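Local coordinates for protein phosphonomutase (Burkholderia cenocepacia J2315, PDB 4MG4) that belongs to the phosphoenolpyruvate phosphomutase family and folds as a TIM-type alpha/beta barrel of eight parallel strands, at residues 31-36 with 79-84; 47-52 with 86-91. All blocks are in the same frame, centred on the assembly; numbering follows the deposited sequence.

Contact 1: 31-36 with 79-84; sequences FNVWDA and ERIVRA
Ile81 and Ala84 of helix 71-84 pack on Val33 and Ala36, where the first strand of a closed eight-stranded parallel barrel gives way to helix 36-44. The contact is apolar, with no hydrogen bond between the two segments. Ile81 carries it with two branches. CG2, anti to its own backbone N, meets Val33 CG2 at 4.1 Å, the two side chains running obliquely past each other. CG1, anti to the carbonyl carbon (chi1 -71°), lies 3.7 Å from Asp35 C; beyond it, Ile81 CD1 rests 3.8 Å from Trp34 C. This isoleucine therefore packs against peptide groups of the turn as well as a side chain, and Ala39 and Val89 also touch it. Asp35 turns its CB away from the helix; it occupies the N-cap of helix 36-44, and its OD1 bonds to Ser38 OG. The CB of Trp34 also points away, and its ring lies edge-to-face with Tyr246 and packs on Leu253 of the second subunit. Close approach of the two helices rests on small residues, with Ala36 CB 3.9 Å from Ala84 CB. Ala36 CA lies 4.5 Å from Ile81 CA. Ala36 CB is 3.6 Å from Arg80 O.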
# COMPACT_ATOMS: atom_id res chain seq x y z
N PHE A 31 -5.12 14.34 3.85
CA PHE A 31 -4.70 13.47 2.76
C PHE A 31 -5.01 12.05 3.21
O PHE A 31 -4.82 11.70 4.43
CB PHE A 31 -3.19 13.65 2.47
CG PHE A 31 -2.85 15.04 2.16
CD1 PHE A 31 -3.03 15.50 0.90
CD2 PHE A 31 -2.52 15.92 3.18
CE1 PHE A 31 -2.76 16.81 0.59
CE2 PHE A 31 -2.26 17.24 2.89
CZ PHE A 31 -2.41 17.68 1.60
N ASN A 32 -5.65 11.31 2.31
CA ASN A 32 -6.10 9.98 2.64
C ASN A 32 -4.94 8.99 2.52
O ASN A 32 -4.27 8.96 1.49
CB ASN A 32 -7.21 9.52 1.71
CG ASN A 32 -8.50 10.25 1.93
OD1 ASN A 32 -8.69 10.85 3.00
ND2 ASN A 32 -9.36 10.24 0.93
N VAL A 33 -4.69 8.25 3.59
CA VAL A 33 -3.68 7.20 3.66
C VAL A 33 -4.42 5.86 3.62
O VAL A 33 -5.62 5.77 3.83
CB VAL A 33 -2.72 7.34 4.85
CG1 VAL A 33 -1.96 8.66 4.76
CG2 VAL A 33 -3.49 7.25 6.18
N TRP A 34 -3.67 4.80 3.32
CA TRP A 34 -4.23 3.49 3.03
C TRP A 34 -3.49 2.33 3.68
O TRP A 34 -3.90 1.18 3.52
CB TRP A 34 -4.32 3.30 1.50
CG TRP A 34 -2.99 3.41 0.87
CD1 TRP A 34 -2.10 2.39 0.62
CD2 TRP A 34 -2.39 4.59 0.37
NE1 TRP A 34 -0.98 2.87 0.01
CE2 TRP A 34 -1.13 4.22 -0.18
CE3 TRP A 34 -2.77 5.93 0.32
CZ2 TRP A 34 -0.27 5.16 -0.71
CZ3 TRP A 34 -1.89 6.85 -0.20
CH2 TRP A 34 -0.68 6.45 -0.76
N ASP A 35 -2.43 2.59 4.43
CA ASP A 35 -1.68 1.57 5.15
C ASP A 35 -0.73 2.26 6.11
O ASP A 35 -0.63 3.50 6.13
CB ASP A 35 -0.93 0.56 4.25
CG ASP A 35 0.09 1.20 3.33
OD1 ASP A 35 0.52 2.37 3.49
OD2 ASP A 35 0.54 0.48 2.38
N ALA A 36 -0.07 1.48 6.92
CA ALA A 36 0.74 2.09 7.97
C ALA A 36 1.96 2.85 7.39
O ALA A 36 2.40 3.84 7.95
CB ALA A 36 1.17 1.04 8.92
N GLU A 79 -6.68 -0.26 12.19
CA GLU A 79 -5.85 -0.45 13.40
C GLU A 79 -4.38 -0.26 13.08
O GLU A 79 -3.68 0.33 13.88
CB GLU A 79 -6.10 -1.83 14.05
CG GLU A 79 -7.49 -2.00 14.60
CD GLU A 79 -7.73 -3.36 15.27
OE1 GLU A 79 -6.85 -4.27 15.24
OE2 GLU A 79 -8.86 -3.54 15.71
N ARG A 80 -3.91 -0.81 11.96
CA ARG A 80 -2.48 -0.66 11.61
C ARG A 80 -2.12 0.79 11.36
O ARG A 80 -1.04 1.26 11.75
CB ARG A 80 -2.09 -1.51 10.40
CG ARG A 80 -2.15 -2.99 10.68
CD ARG A 80 -1.61 -3.77 9.48
NE ARG A 80 -1.91 -5.19 9.65
CZ ARG A 80 -1.30 -5.95 10.56
NH1 ARG A 80 -0.38 -5.44 11.38
NH2 ARG A 80 -1.63 -7.24 10.67
N ILE A 81 -3.04 1.52 10.72
CA ILE A 81 -2.88 2.95 10.50
C ILE A 81 -2.85 3.71 11.82
O ILE A 81 -1.95 4.54 12.04
CB ILE A 81 -3.97 3.52 9.56
CG1 ILE A 81 -3.73 3.01 8.13
CG2 ILE A 81 -4.00 5.05 9.61
CD1 ILE A 81 -4.87 3.19 7.15
N VAL A 82 -3.78 3.41 12.71
CA VAL A 82 -3.87 4.10 13.98
C VAL A 82 -2.61 3.91 14.79
O VAL A 82 -2.11 4.85 15.37
CB VAL A 82 -5.13 3.65 14.76
CG1 VAL A 82 -5.05 4.09 16.23
CG2 VAL A 82 -6.37 4.23 14.11
N ARG A 83 -2.09 2.71 14.85
CA ARG A 83 -0.93 2.49 15.69
C ARG A 83 0.40 3.00 15.09
O ARG A 83 1.38 3.13 15.80
CB ARG A 83 -0.90 1.06 16.19
CG ARG A 83 -0.39 0.03 15.27
CD ARG A 83 -0.35 -1.26 16.11
NE ARG A 83 -0.30 -2.46 15.30
CZ ARG A 83 -1.31 -3.31 15.11
NH1 ARG A 83 -2.51 -3.09 15.66
NH2 ARG A 83 -1.12 -4.38 14.35
N ALA A 84 0.41 3.37 13.82
CA ALA A 84 1.60 3.84 13.14
C ALA A 84 2.03 5.23 13.52
O ALA A 84 3.19 5.59 13.38
CB ALA A 84 1.38 3.79 11.65

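Contact 2: 47-52 with 86-91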
# COMPACT_ATOMS: atom_id res chain seq x y z
N ALA A 47 1.64 16.48 8.50
CA ALA A 47 0.19 16.50 8.65
C ALA A 47 -0.20 16.64 10.09
O ALA A 47 0.52 16.18 11.00
CB ALA A 47 -0.40 15.25 8.09
N VAL A 48 -1.38 17.23 10.30
CA VAL A 48 -1.88 17.42 11.67
C VAL A 48 -2.93 16.37 12.09
O VAL A 48 -3.24 16.21 13.27
CB VAL A 48 -2.43 18.85 11.85
CG1 VAL A 48 -1.29 19.84 11.70
CG2 VAL A 48 -3.50 19.17 10.83
N ALA A 49 -3.42 15.64 11.11
CA ALA A 49 -4.32 14.54 11.32
C ALA A 49 -4.24 13.67 10.08
O ALA A 49 -3.78 14.14 9.04
CB ALA A 49 -5.72 15.06 11.50
N LEU A 50 -4.72 12.43 10.18
CA LEU A 50 -4.83 11.51 9.05
C LEU A 50 -6.28 11.08 8.79
O LEU A 50 -7.08 10.95 9.73
CB LEU A 50 -4.05 10.23 9.31
CG LEU A 50 -2.54 10.48 9.64
CD1 LEU A 50 -1.95 9.13 9.98
CD2 LEU A 50 -1.77 11.20 8.55
N ALA A 51 -6.57 10.81 7.52
CA ALA A 51 -7.83 10.24 7.13
C ALA A 51 -7.57 8.96 6.36
O ALA A 51 -6.56 8.87 5.64
CB ALA A 51 -8.61 11.19 6.25
N THR A 52 -8.47 8.00 6.43
CA THR A 52 -8.46 6.97 5.43
C THR A 52 -9.46 7.33 4.35
O THR A 52 -10.47 8.04 4.62
CB THR A 52 -8.77 5.61 6.01
OG1 THR A 52 -10.16 5.56 6.36
CG2 THR A 52 -7.94 5.37 7.26
N ASP A 86 1.01 8.99 16.15
CA ASP A 86 0.33 9.60 17.28
C ASP A 86 -0.76 10.61 16.85
O ASP A 86 -1.42 11.27 17.70
CB ASP A 86 1.38 10.34 18.15
CG ASP A 86 2.33 9.36 18.84
OD1 ASP A 86 1.83 8.31 19.29
OD2 ASP A 86 3.55 9.62 18.91
N LEU A 87 -0.97 10.76 15.56
CA LEU A 87 -1.97 11.70 15.07
C LEU A 87 -3.39 11.19 15.22
O LEU A 87 -3.65 9.96 15.21
CB LEU A 87 -1.76 12.08 13.61
CG LEU A 87 -0.40 12.76 13.20
CD1 LEU A 87 -0.34 13.01 11.72
CD2 LEU A 87 -0.29 14.09 13.97
N PRO A 88 -4.36 12.10 15.37
CA PRO A 88 -5.75 11.69 15.26
C PRO A 88 -6.06 11.14 13.87
O PRO A 88 -5.62 11.72 12.88
CB PRO A 88 -6.54 13.01 15.46
CG PRO A 88 -5.53 13.98 15.97
CD PRO A 88 -4.23 13.56 15.43
N VAL A 89 -6.84 10.05 13.84
CA VAL A 89 -7.18 9.36 12.59
C VAL A 89 -8.68 9.33 12.45
O VAL A 89 -9.38 8.83 13.38
CB VAL A 89 -6.64 7.90 12.54
CG1 VAL A 89 -7.10 7.19 11.28
CG2 VAL A 89 -5.13 7.93 12.65
N THR A 90 -9.18 9.76 11.29
CA THR A 90 -10.60 9.62 10.93
C THR A 90 -10.73 8.59 9.84
O THR A 90 -9.82 8.47 8.97
CB THR A 90 -11.20 10.97 10.53
OG1 THR A 90 -12.62 10.84 10.35
CG2 THR A 90 -10.50 11.60 9.35
N VAL A 91 -11.85 7.85 9.86
CA VAL A 91 -12.03 6.74 8.94
C VAL A 91 -13.23 6.93 8.03
O VAL A 91 -14.33 7.22 8.48
CB VAL A 91 -12.10 5.39 9.70
CG1 VAL A 91 -13.27 5.33 10.66
CG2 VAL A 91 -12.27 4.24 8.72
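Leu50 and Val89 form one parallel bridge and Ala51 and Thr90 the next, the short strand axes running nearly parallel, 4.7 Å apart. Three backbone bonds set the register: Leu50 N to Pro88 O, Thr90 N to Leu50 O and Thr52 N to Thr90 O, each 2.9 Å long. The first is nearly straight, with 173° at the hydrogen, and the third is more bent at 154°. Leu50 thus uses both its N-H and its C=O towards this neighbour, whereas the backbone hydrogen bonds of Ala51 go to Val33 of strand 28-33.

The side chain of Leu50 leaves the sheet on the same face as Val89. Its CB is 4.2 Å from Val89 CG2. CG, anti to the carbonyl carbon (chi1 -56°), comes to Leu87 CD1, and the tip CD2 reaches that same methyl at 3.9 Å; the two leucine side chains cross at about a right angle. Ala39 and Val42 of helix 36-44 also pack on Leu50. Leu87 CD1 in turn approaches Ala47 O. On the face of Ala51 and Thr90, Ala51 CB meets Thr90 CG2 at 3.7 Å, with Phe18 of helix 11-20 against Thr90. Beyond the bridges Thr52 OG1 lies beside Val91 CG2, and it hydrogen-bonds to Asp92 N. Strands 50-52 and 89-92 are the second and third of eight parallel strands that close in chain order, as in a TIM-type barrel.

Contacts 1 and 2 share one wall of the barrel, their centres about 8 Å apart. Strand 28-33 lies next to strand 50-52, and a probable hydrogen bond from Val33 N to Ala51 O, 2.8 Å, ties the two contacts through the backbone. A side-chain contact accompanies it: Ile81 CD1 of contact 1 comes within 3.8 Å of Thr52 CG2 of contact 2. Asn32 OD1 also packs 3.3 Å from Ala51 CB. The segments alternate along the chain, and helix 71-84 is followed, after a short loop, by strand 89-92. In contact 1 that helix lies beside the start of helix 36-44; in contact 2 the following strand pairs into the sheet.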